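PDB 1RW1: ArsC family reductase from Pseudomonas aeruginosa, which is of unconfirmed function but, as a thioredoxin-fold member of the ArsC family, probably acts as a glutathione-dependent thiol reductase. Local coordinates for residues A78-L81 and M82-Q85; R39-L42 and R43-C46; L55-G59 and T60-K64. All blocks are in the same frame, centred on the assembly; numbering follows the deposited sequence.

Contact 1: residues A78-L81 and M82-Q85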
ATOM      1  N   ALA A  78       5.065  -0.309 -13.551  1.00  8.84           N
ATOM      2  CA  ALA A  78       4.274   0.138 -12.415  1.00  8.90           C
ATOM      3  C   ALA A  78       5.161   0.377 -11.198  1.00  8.37           C
ATOM      4  O   ALA A  78       4.974   1.347 -10.455  1.00  7.99           O
ATOM      5  CB  ALA A  78       3.186  -0.893 -12.097  1.00  9.52           C
ATOM      6  N   ILE A  79       6.119  -0.511 -10.979  1.00  8.11           N
ATOM      7  CA  ILE A  79       7.018  -0.357  -9.853  1.00  7.66           C
ATOM      8  C   ILE A  79       7.812   0.946  -9.976  1.00  7.45           C
ATOM      9  O   ILE A  79       7.978   1.675  -8.991  1.00  7.41           O
ATOM     10  CB  ILE A  79       7.926  -1.605  -9.731  1.00  8.33           C
ATOM     11  CG1 ILE A  79       7.112  -2.792  -9.210  1.00  9.84           C
ATOM     12  CG2 ILE A  79       9.129  -1.308  -8.836  1.00  9.35           C
ATOM     13  CD1 ILE A  79       7.845  -4.111  -9.277  1.00 13.57           C
ATOM     14  N   GLU A  80       8.301   1.272 -11.169  1.00  7.31           N
ATOM     15  CA  GLU A  80       9.032   2.525 -11.313  1.00  7.61           C
ATOM     16  C   GLU A  80       8.170   3.735 -10.999  1.00  7.26           C
ATOM     17  O   GLU A  80       8.655   4.696 -10.405  1.00  7.68           O
ATOM     18  CB  GLU A  80       9.659   2.662 -12.709  1.00  8.39           C
ATOM     19  CG  GLU A  80      10.730   1.610 -12.988  1.00  9.36           C
ATOM     20  CD  GLU A  80      11.805   1.559 -11.909  1.00 10.38           C
ATOM     21  OE1 GLU A  80      12.507   2.559 -11.704  1.00 13.29           O
ATOM     22  OE2 GLU A  80      11.916   0.525 -11.230  1.00 11.85           O
ATOM     23  N   LEU A  81       6.911   3.712 -11.399  1.00  7.30           N
ATOM     24  CA  LEU A  81       6.012   4.832 -11.109  1.00  7.34           C
ATOM     25  C   LEU A  81       5.825   5.006  -9.599  1.00  7.00           C
ATOM     26  O   LEU A  81       5.888   6.118  -9.070  1.00  7.38           O
ATOM     27  CB  LEU A  81       4.655   4.621 -11.768  1.00  8.39           C
ATOM     28  CG  LEU A  81       4.607   4.652 -13.289  1.00  9.84           C
ATOM     29  CD1 LEU A  81       3.190   4.343 -13.767  1.00 11.68           C
ATOM     30  CD2 LEU A  81       5.078   5.982 -13.839  1.00 11.46           C
HETATM   31  N   MSE A  82       5.560   3.902  -8.914  1.00  6.88           N
HETATM   32  CA  MSE A  82       5.333   3.948  -7.464  1.00  6.69           C
HETATM   33  C   MSE A  82       6.572   4.304  -6.664  1.00  6.73           C
HETATM   34  O   MSE A  82       6.472   4.931  -5.609  1.00  7.86           O
HETATM   35  CB  MSE A  82       4.766   2.614  -6.989  1.00  7.23           C
HETATM   36  CG  MSE A  82       3.370   2.368  -7.514  1.00  8.09           C
HETATM   37 SE   MSE A  82       2.523   0.728  -6.801  1.00 11.09          SE
HETATM   38  CE  MSE A  82       3.510  -0.583  -7.872  1.00 11.86           C
ATOM     39  N   LEU A  83       7.731   3.901  -7.168  1.00  6.87           N
ATOM     40  CA  LEU A  83       8.988   4.163  -6.492  1.00  7.17           C
ATOM     41  C   LEU A  83       9.214   5.665  -6.411  1.00  7.50           C
ATOM     42  O   LEU A  83       9.612   6.184  -5.360  1.00  8.40           O
ATOM     43  CB  LEU A  83      10.124   3.487  -7.265  1.00  8.63           C
ATOM     44  CG  LEU A  83      11.523   3.683  -6.702  1.00  9.35           C
ATOM     45  CD1 LEU A  83      11.650   3.126  -5.300  1.00 11.48           C
ATOM     46  CD2 LEU A  83      12.504   3.066  -7.623  1.00 15.27           C
ATOM     47  N   ALA A  84       8.998   6.367  -7.523  1.00  7.11           N
ATOM     48  CA  ALA A  84       9.236   7.802  -7.533  1.00  7.58           C
ATOM     49  C   ALA A  84       8.132   8.571  -6.823  1.00  6.50           C
ATOM     50  O   ALA A  84       8.394   9.645  -6.274  1.00  7.18           O
ATOM     51  CB  ALA A  84       9.361   8.303  -8.942  1.00  9.23           C
ATOM     52  N   GLN A  85       6.914   8.031  -6.854  1.00  6.25           N
ATOM     53  CA  GLN A  85       5.729   8.723  -6.315  1.00  5.78           C
ATOM     54  C   GLN A  85       4.917   7.764  -5.449  1.00  5.80           C
ATOM     55  O   GLN A  85       3.889   7.241  -5.887  1.00  6.09           O
ATOM     56  CB  GLN A  85       4.866   9.295  -7.436  1.00  6.34           C
ATOM     57  CG  GLN A  85       5.518  10.475  -8.132  1.00  6.75           C
ATOM     58  CD  GLN A  85       4.629  11.004  -9.216  1.00  7.09           C
ATOM     59  OE1 GLN A  85       3.733  11.846  -8.941  1.00  9.32           O
ATOM     60  NE2 GLN A  85       4.793  10.516 -10.412  1.00  7.67           N
TER
HETATM   61  O   HOH W   1       6.202   8.221 -10.876  1.00 11.42           O
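The last turns of helix 75-84 form this contact, A78-L81 receiving the backbone N-H groups of M82-Q85 in a run of i to i+4 bonds within the all-helical part of this thioredoxin-fold protein. M82 N binds A78 O at 3.0 Å and L83 N binds I79 O at 2.9 Å. The next bond, A84 N to E80 O, is weak. Q85 N still reaches L81 O at 3.1 Å, although Q85 itself has left helical geometry. A water adds to the bonding at this end: it donates to L81 O and accepts from Q85 NE2 at 2.7 Å, tying the extended glutamine chain back to the carbonyl that its own backbone N-H already uses. L81 O therefore takes two donors just where the helix stops.

On the buried side M82, a selenomethionine, bends at its last torsion (chi3 -76°), which turns CE back along the helix until it lies 4.2 Å from A78 CB, with CG1 of I79 slightly farther off. L83 and E80 run side by side on a more open side. The leucine CD2 lies 4.1 Å from E80 OE1, a loose touch; E80 OE2 is in a salt bridge with R39 NE.

The helix presses I79 and M82 against helix 39-49, at R43 and C46, while A78 and M82 rest on W51 and V54 of helix 51-54. M82 also meets L55 and I89, from loops before and after the helix, and L81 touches M88.

Contact 2: residues R39-L42 and R43-C46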
ATOM      1  N   ARG A  39      12.322  -0.346  -4.038  1.00  9.10           N
ATOM      2  CA  ARG A  39      11.891  -1.321  -5.021  1.00  9.97           C
ATOM      3  C   ARG A  39      11.722  -2.694  -4.413  1.00  9.04           C
ATOM      4  O   ARG A  39      10.901  -3.471  -4.890  1.00 10.59           O
ATOM      5  CB  ARG A  39      12.875  -1.449  -6.151  1.00 11.93           C
ATOM      6  CG  ARG A  39      12.837  -0.417  -7.133  1.00 14.89           C
ATOM      7  CD  ARG A  39      13.630  -0.842  -8.361  1.00 16.77           C
ATOM      8  NE  ARG A  39      13.801   0.286  -9.239  1.00 15.60           N
ATOM      9  CZ  ARG A  39      14.794   1.134  -9.150  1.00 15.66           C
ATOM     10  NH1 ARG A  39      15.745   0.975  -8.236  1.00 19.38           N
ATOM     11  NH2 ARG A  39      14.820   2.160  -9.972  1.00 17.60           N
ATOM     12  N   GLU A  40      12.506  -3.035  -3.398  1.00  8.92           N
ATOM     13  CA  GLU A  40      12.409  -4.348  -2.821  1.00  9.52           C
ATOM     14  C   GLU A  40      11.003  -4.600  -2.273  1.00  8.63           C
ATOM     15  O   GLU A  40      10.405  -5.657  -2.508  1.00  9.92           O
ATOM     16  CB  GLU A  40      13.510  -4.548  -1.769  1.00 10.85           C
ATOM     17  CG  GLU A  40      13.600  -5.972  -1.262  1.00 13.37           C
ATOM     18  CD  GLU A  40      12.628  -6.284  -0.147  1.00 16.33           C
ATOM     19  OE1 GLU A  40      12.108  -5.360   0.490  1.00 18.74           O
ATOM     20  OE2 GLU A  40      12.367  -7.472   0.098  1.00 22.65           O
ATOM     21  N   HIS A  41      10.438  -3.621  -1.576  1.00  7.58           N
ATOM     22  CA  HIS A  41       9.077  -3.740  -1.080  1.00  7.52           C
ATOM     23  C   HIS A  41       8.092  -3.853  -2.220  1.00  7.08           C
ATOM     24  O   HIS A  41       7.213  -4.706  -2.224  1.00  7.88           O
ATOM     25  CB  HIS A  41       8.716  -2.501  -0.253  1.00  7.49           C
ATOM     26  CG  HIS A  41       9.131  -2.608   1.150  1.00  8.61           C
ATOM     27  ND1 HIS A  41      10.355  -2.211   1.621  1.00 11.75           N
ATOM     28  CD2 HIS A  41       8.441  -3.101   2.204  1.00 11.37           C
ATOM     29  CE1 HIS A  41      10.362  -2.402   2.940  1.00 11.94           C
ATOM     30  NE2 HIS A  41       9.233  -2.986   3.303  1.00 12.42           N
ATOM     31  N   LEU A  42       8.195  -2.939  -3.180  1.00  6.75           N
ATOM     32  CA  LEU A  42       7.238  -2.902  -4.268  1.00  7.20           C
ATOM     33  C   LEU A  42       7.235  -4.189  -5.077  1.00  7.65           C
ATOM     34  O   LEU A  42       6.167  -4.673  -5.489  1.00  8.03           O
ATOM     35  CB  LEU A  42       7.484  -1.712  -5.173  1.00  7.16           C
ATOM     36  CG  LEU A  42       7.302  -0.351  -4.491  1.00  7.83           C
ATOM     37  CD1 LEU A  42       7.845   0.740  -5.368  1.00  8.60           C
ATOM     38  CD2 LEU A  42       5.838  -0.102  -4.178  1.00 10.01           C
ATOM     39  N   ARG A  43       8.406  -4.759  -5.322  1.00  8.28           N
ATOM     40  CA  ARG A  43       8.483  -6.029  -6.043  1.00  8.81           C
ATOM     41  C   ARG A  43       7.783  -7.147  -5.295  1.00  8.98           C
ATOM     42  O   ARG A  43       7.102  -7.967  -5.910  1.00  9.77           O
ATOM     43  CB  ARG A  43       9.941  -6.418  -6.268  1.00 10.27           C
ATOM     44  CG  ARG A  43      10.622  -5.622  -7.323  1.00 11.88           C
ATOM     45  CD  ARG A  43      12.119  -5.808  -7.337  1.00 15.32           C
ATOM     46  NE  ARG A  43      12.662  -5.183  -8.540  1.00 21.08           N
ATOM     47  CZ  ARG A  43      13.895  -4.709  -8.659  1.00 29.03           C
ATOM     48  NH1 ARG A  43      14.741  -4.775  -7.640  1.00 32.21           N
ATOM     49  NH2 ARG A  43      14.284  -4.161  -9.806  1.00 31.71           N
ATOM     50  N   ARG A  44       7.984  -7.219  -3.982  1.00  9.11           N
ATOM     51  CA  ARG A  44       7.338  -8.251  -3.186  1.00  9.39           C
ATOM     52  C   ARG A  44       5.816  -8.093  -3.185  1.00  8.55           C
ATOM     53  O   ARG A  44       5.077  -9.075  -3.331  1.00  9.03           O
ATOM     54  CB  ARG A  44       7.867  -8.202  -1.759  1.00 11.09           C
ATOM     55  CG  ARG A  44       9.061  -9.038  -1.470  1.00 16.70           C
ATOM     56  CD  ARG A  44       9.237  -9.215   0.014  1.00 17.80           C
ATOM     57  NE  ARG A  44       9.601  -7.967   0.669  1.00 17.73           N
ATOM     58  CZ  ARG A  44       8.810  -7.286   1.490  1.00 15.12           C
ATOM     59  NH1 ARG A  44       7.592  -7.723   1.785  1.00 15.00           N
ATOM     60  NH2 ARG A  44       9.241  -6.159   2.007  1.00 18.45           N
ATOM     61  N   TRP A  45       5.339  -6.863  -3.002  1.00  7.71           N
ATOM     62  CA  TRP A  45       3.901  -6.654  -2.946  1.00  7.39           C
ATOM     63  C   TRP A  45       3.260  -6.977  -4.289  1.00  7.30           C
ATOM     64  O   TRP A  45       2.200  -7.607  -4.357  1.00  7.60           O
ATOM     65  CB  TRP A  45       3.611  -5.212  -2.552  1.00  7.45           C
ATOM     66  CG  TRP A  45       4.109  -4.819  -1.198  1.00  6.78           C
ATOM     67  CD1 TRP A  45       4.480  -5.632  -0.167  1.00  7.21           C
ATOM     68  CD2 TRP A  45       4.300  -3.481  -0.743  1.00  6.19           C
ATOM     69  NE1 TRP A  45       4.871  -4.869   0.913  1.00  7.06           N
ATOM     70  CE2 TRP A  45       4.757  -3.542   0.585  1.00  6.17           C
ATOM     71  CE3 TRP A  45       4.081  -2.221  -1.322  1.00  6.53           C
ATOM     72  CZ2 TRP A  45       5.025  -2.390   1.325  1.00  6.66           C
ATOM     73  CZ3 TRP A  45       4.344  -1.094  -0.589  1.00  6.94           C
ATOM     74  CH2 TRP A  45       4.805  -1.182   0.726  1.00  6.52           C
ATOM     75  N   CYS A  46       3.898  -6.543  -5.371  1.00  7.44           N
ATOM     76  CA  CYS A  46       3.349  -6.830  -6.692  1.00  7.75           C
ATOM     77  C   CYS A  46       3.394  -8.329  -7.014  1.00  7.87           C
ATOM     78  O   CYS A  46       2.488  -8.841  -7.658  1.00  8.30           O
ATOM     79  CB  CYS A  46       4.089  -6.060  -7.782  1.00  8.10           C
ATOM     80  SG  CYS A  46       3.738  -4.285  -7.812  1.00  8.56           S
TER
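E40 and R44, one turn apart on helix 39-49, join their side chains in an i to i+4 salt bridge: R44 NE gives a 2.9 Å bond to E40 OE2, and a weak one runs from R44 NH2 to E40 OE1. The oxygen OE2 lies close to the guanidinium plane, but the nitrogen NE stands well above the carboxylate plane, so the two flat groups are skewed rather than coplanar. E40 bends at chi2 (-84°) to turn its carboxylate along the helix. R44 NH2 also sits over a face of the H41 imidazole, 3.2 Å from H41 CD2, with the two planes steeply inclined. Beside it, H41 CB makes a CH-pi contact over the six-membered ring of W45, and L42 CD2 packs on W45 CE3 at 4.0 Å. R39 CD lies over a face of the R43 guanidinium.

The second shell fixes these groups. H41 NE2 is hydrogen-bonded to Y5 OH and H41 ND1 to D38 OD1, and E95 holds both R44 NH1 and W45 NE1, linking the helix to the central sheet. Beneath the side chains, H41 O bonds W45 N at 3.0 Å and also lies over the indole face, 3.3 Å from W45 CG.

Contact 3: residues L55-G59 and T60-K64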
ATOM      1  N   LEU A  55      -1.008  -0.716  -7.322  1.00  7.13           N
ATOM      2  CA  LEU A  55      -1.042   0.632  -7.884  1.00  6.83           C
ATOM      3  C   LEU A  55      -2.453   1.197  -7.803  1.00  7.31           C
ATOM      4  O   LEU A  55      -3.417   0.572  -8.269  1.00  9.24           O
ATOM      5  CB  LEU A  55      -0.600   0.580  -9.350  1.00  8.02           C
ATOM      6  CG  LEU A  55      -0.581   1.869 -10.164  1.00  9.68           C
ATOM      7  CD1 LEU A  55       0.453   2.821  -9.631  1.00 10.33           C
ATOM      8  CD2 LEU A  55      -0.337   1.579 -11.632  1.00 10.51           C
ATOM      9  N   ASN A  56      -2.575   2.383  -7.234  1.00  6.96           N
ATOM     10  CA  ASN A  56      -3.844   3.073  -7.135  1.00  7.46           C
ATOM     11  C   ASN A  56      -4.162   3.837  -8.416  1.00  7.56           C
ATOM     12  O   ASN A  56      -4.060   5.053  -8.464  1.00  9.36           O
ATOM     13  CB  ASN A  56      -3.825   4.000  -5.940  1.00  8.23           C
ATOM     14  CG  ASN A  56      -5.186   4.610  -5.678  1.00  8.82           C
ATOM     15  OD1 ASN A  56      -6.187   4.234  -6.315  1.00 11.78           O
ATOM     16  ND2 ASN A  56      -5.229   5.570  -4.781  1.00  8.78           N
ATOM     17  N   ARG A  57      -4.566   3.112  -9.456  1.00  8.42           N
ATOM     18  CA  ARG A  57      -4.862   3.738 -10.736  1.00 10.03           C
ATOM     19  C   ARG A  57      -6.067   4.680 -10.661  1.00 10.11           C
ATOM     20  O   ARG A  57      -6.178   5.589 -11.474  1.00 12.42           O
ATOM     21  CB  ARG A  57      -5.112   2.684 -11.812  1.00 11.64           C
ATOM     22  CG  ARG A  57      -3.857   1.964 -12.234  1.00 13.99           C
ATOM     23  CD  ARG A  57      -4.072   1.077 -13.466  1.00 15.56           C
ATOM     24  NE  ARG A  57      -4.975  -0.022 -13.150  1.00 15.95           N
ATOM     25  CZ  ARG A  57      -5.492  -0.860 -14.045  1.00 17.71           C
ATOM     26  NH1 ARG A  57      -5.162  -0.758 -15.323  1.00 20.11           N
ATOM     27  NH2 ARG A  57      -6.320  -1.811 -13.640  1.00 20.74           N
ATOM     28  N   ALA A  58      -6.982   4.460  -9.718  1.00 10.16           N
ATOM     29  CA  ALA A  58      -8.172   5.314  -9.576  1.00 11.70           C
ATOM     30  C   ALA A  58      -7.833   6.650  -8.956  1.00 11.57           C
ATOM     31  O   ALA A  58      -8.594   7.598  -9.054  1.00 15.70           O
ATOM     32  CB  ALA A  58      -9.241   4.629  -8.724  1.00 13.26           C
ATOM     33  N   GLY A  59      -6.701   6.731  -8.291  1.00 10.46           N
ATOM     34  CA  GLY A  59      -6.390   7.896  -7.500  1.00 11.29           C
ATOM     35  C   GLY A  59      -5.886   9.082  -8.300  1.00  9.34           C
ATOM     36  O   GLY A  59      -5.483   8.990  -9.441  1.00  9.25           O
ATOM     37  N   THR A  60      -5.881  10.229  -7.634  1.00  9.91           N
ATOM     38  CA  THR A  60      -5.573  11.474  -8.306  1.00 11.19           C
ATOM     39  C   THR A  60      -4.162  11.503  -8.847  1.00 10.02           C
ATOM     40  O   THR A  60      -3.923  12.058  -9.922  1.00 11.39           O
ATOM     41  CB  THR A  60      -5.800  12.692  -7.406  1.00 14.79           C
ATOM     42  OG1 THR A  60      -4.979  12.627  -6.245  1.00 18.78           O
ATOM     43  CG2 THR A  60      -7.231  12.727  -6.886  1.00 16.93           C
ATOM     44  N   THR A  61      -3.215  10.951  -8.101  1.00  8.64           N
ATOM     45  CA  THR A  61      -1.825  11.040  -8.517  1.00  9.58           C
ATOM     46  C   THR A  61      -1.608  10.317  -9.845  1.00  9.46           C
ATOM     47  O   THR A  61      -0.951  10.835 -10.767  1.00 11.39           O
ATOM     48  CB  THR A  61      -0.926  10.521  -7.419  1.00  9.33           C
ATOM     49  OG1 THR A  61      -1.203  11.312  -6.255  1.00  9.40           O
ATOM     50  CG2 THR A  61       0.527  10.721  -7.760  1.00 10.00           C
ATOM     51  N   PHE A  62      -2.162   9.124  -9.959  1.00  9.73           N
ATOM     52  CA  PHE A  62      -2.082   8.427 -11.239  1.00 10.28           C
ATOM     53  C   PHE A  62      -2.823   9.169 -12.337  1.00 11.68           C
ATOM     54  O   PHE A  62      -2.315   9.275 -13.460  1.00 12.38           O
ATOM     55  CB  PHE A  62      -2.595   6.988 -11.094  1.00  9.95           C
ATOM     56  CG  PHE A  62      -2.417   6.162 -12.347  1.00 10.29           C
ATOM     57  CD1 PHE A  62      -3.394   6.166 -13.320  1.00 12.12           C
ATOM     58  CD2 PHE A  62      -1.261   5.420 -12.557  1.00  9.90           C
ATOM     59  CE1 PHE A  62      -3.237   5.437 -14.474  1.00 12.33           C
ATOM     60  CE2 PHE A  62      -1.090   4.711 -13.730  1.00 10.97           C
ATOM     61  CZ  PHE A  62      -2.080   4.715 -14.683  1.00 11.02           C
ATOM     62  N   ARG A  63      -4.002   9.695 -12.029  1.00 12.01           N
ATOM     63  CA  ARG A  63      -4.803  10.379 -13.058  1.00 13.41           C
ATOM     64  C   ARG A  63      -3.990  11.448 -13.738  1.00 13.69           C
ATOM     65  O   ARG A  63      -4.155  11.685 -14.936  1.00 15.10           O
ATOM     66  CB  ARG A  63      -6.114  10.993 -12.495  1.00 14.25           C
ATOM     67  CG  ARG A  63      -7.260   9.984 -12.200  0.50 14.13           C
ATOM     68  CD  ARG A  63      -8.557  10.558 -11.501  0.50 11.81           C
ATOM     69  NE  ARG A  63      -8.720  10.002 -10.152  0.50 19.83           N
ATOM     70  CZ  ARG A  63      -9.054  10.707  -9.071  0.50 14.54           C
ATOM     71  NH1 ARG A  63      -9.277  12.009  -9.186  0.50 22.33           N
ATOM     72  NH2 ARG A  63      -9.184  10.110  -7.882  0.50 10.98           N
ATOM     73  N   LYS A  64      -3.131  12.104 -12.966  1.00 12.66           N
ATOM     74  CA  LYS A  64      -2.367  13.260 -13.444  1.00 13.47           C
ATOM     75  C   LYS A  64      -1.160  12.897 -14.317  1.00 12.54           C
ATOM     76  O   LYS A  64      -0.569  13.775 -14.906  1.00 13.95           O
ATOM     77  CB  LYS A  64      -1.883  14.113 -12.247  1.00 16.36           C
ATOM     78  CG  LYS A  64      -2.936  15.002 -11.604  1.00 17.95           C
ATOM     79  CD  LYS A  64      -2.333  15.937 -10.543  1.00 25.11           C
ATOM     80  CE  LYS A  64      -3.417  16.814  -9.910  1.00 31.41           C
ATOM     81  NZ  LYS A  64      -3.443  16.727  -8.427  1.00 35.16           N
TER
HETATM   82  O   HOH W   2      -2.899   7.488  -7.656  1.00  9.43           O
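Between L55 and G59 the chain makes an inverse gamma turn centred on N56, closed by a weak R57 N to L55 O bond, and then a type I turn in which G59 N bonds N56 O at 3.1 Å, delivering G59 to the N-cap of helix 60-63. G59 O accepts the first i to i+4 bond of that helix from R63 N, also at 3.1 Å.

F62 is the side chain that fills the bend. Its CG stands anti to the backbone N (chi1 -174°), which carries the ring back beneath the turn. There R57 CG sits squarely over the ring centre in a CH-pi contact, 4.0 Å from the centroid and 8° off the normal. L55 crosses the phenylalanine at about a right angle, its CD2 3.8 Å from F62 CE2, and R57 O comes to 3.4 Å from F62 CD1. L81 touches the ring from helix 75-84, and R57 also touches W51 and Q52 of helix 51-54.

R63 is deposited in two conformers; in the one described, NE and NH2 grip A58 O side-on, and the carbonyl oxygen lies in the guanidinium plane. NH2 comes in on a lone pair, whereas NE approaches from above the carbonyl plane. The alternative position makes this grip doubtful as a permanent tie.

A water takes the place of a capping side chain. It accepts from F62 N at 2.9 Å and donates to N56 O, the same oxygen that closes the type I turn. With glycine at the N-cap offering no side-chain acceptor, F62 N is thus met by water and R63 N by G59 O, while the hydrophobic hold comes from the phenylalanine.

In the fold
All three contacts lie in the helical region between strands 27-31 and 93-95, and each has a buried and an exposed side. Contact 1 turns A78, I79 and M82 inward; contact 2 buries L42, W45 and C46 and keeps most of its charges outside; contact 3 has L55 and F62 as its buried residues. Contact 1 is the bridge, touching both others, whereas contacts 2 and 3 do not meet, their nearest atoms being about 6 Å apart. Contact 2 is the most charged, and its H41, R44 and W45 face the sheet; contact 1 relies on apolar packing and backbone bonds at a helix end, and contact 3 on a turn, an aromatic ring and water at a helix start.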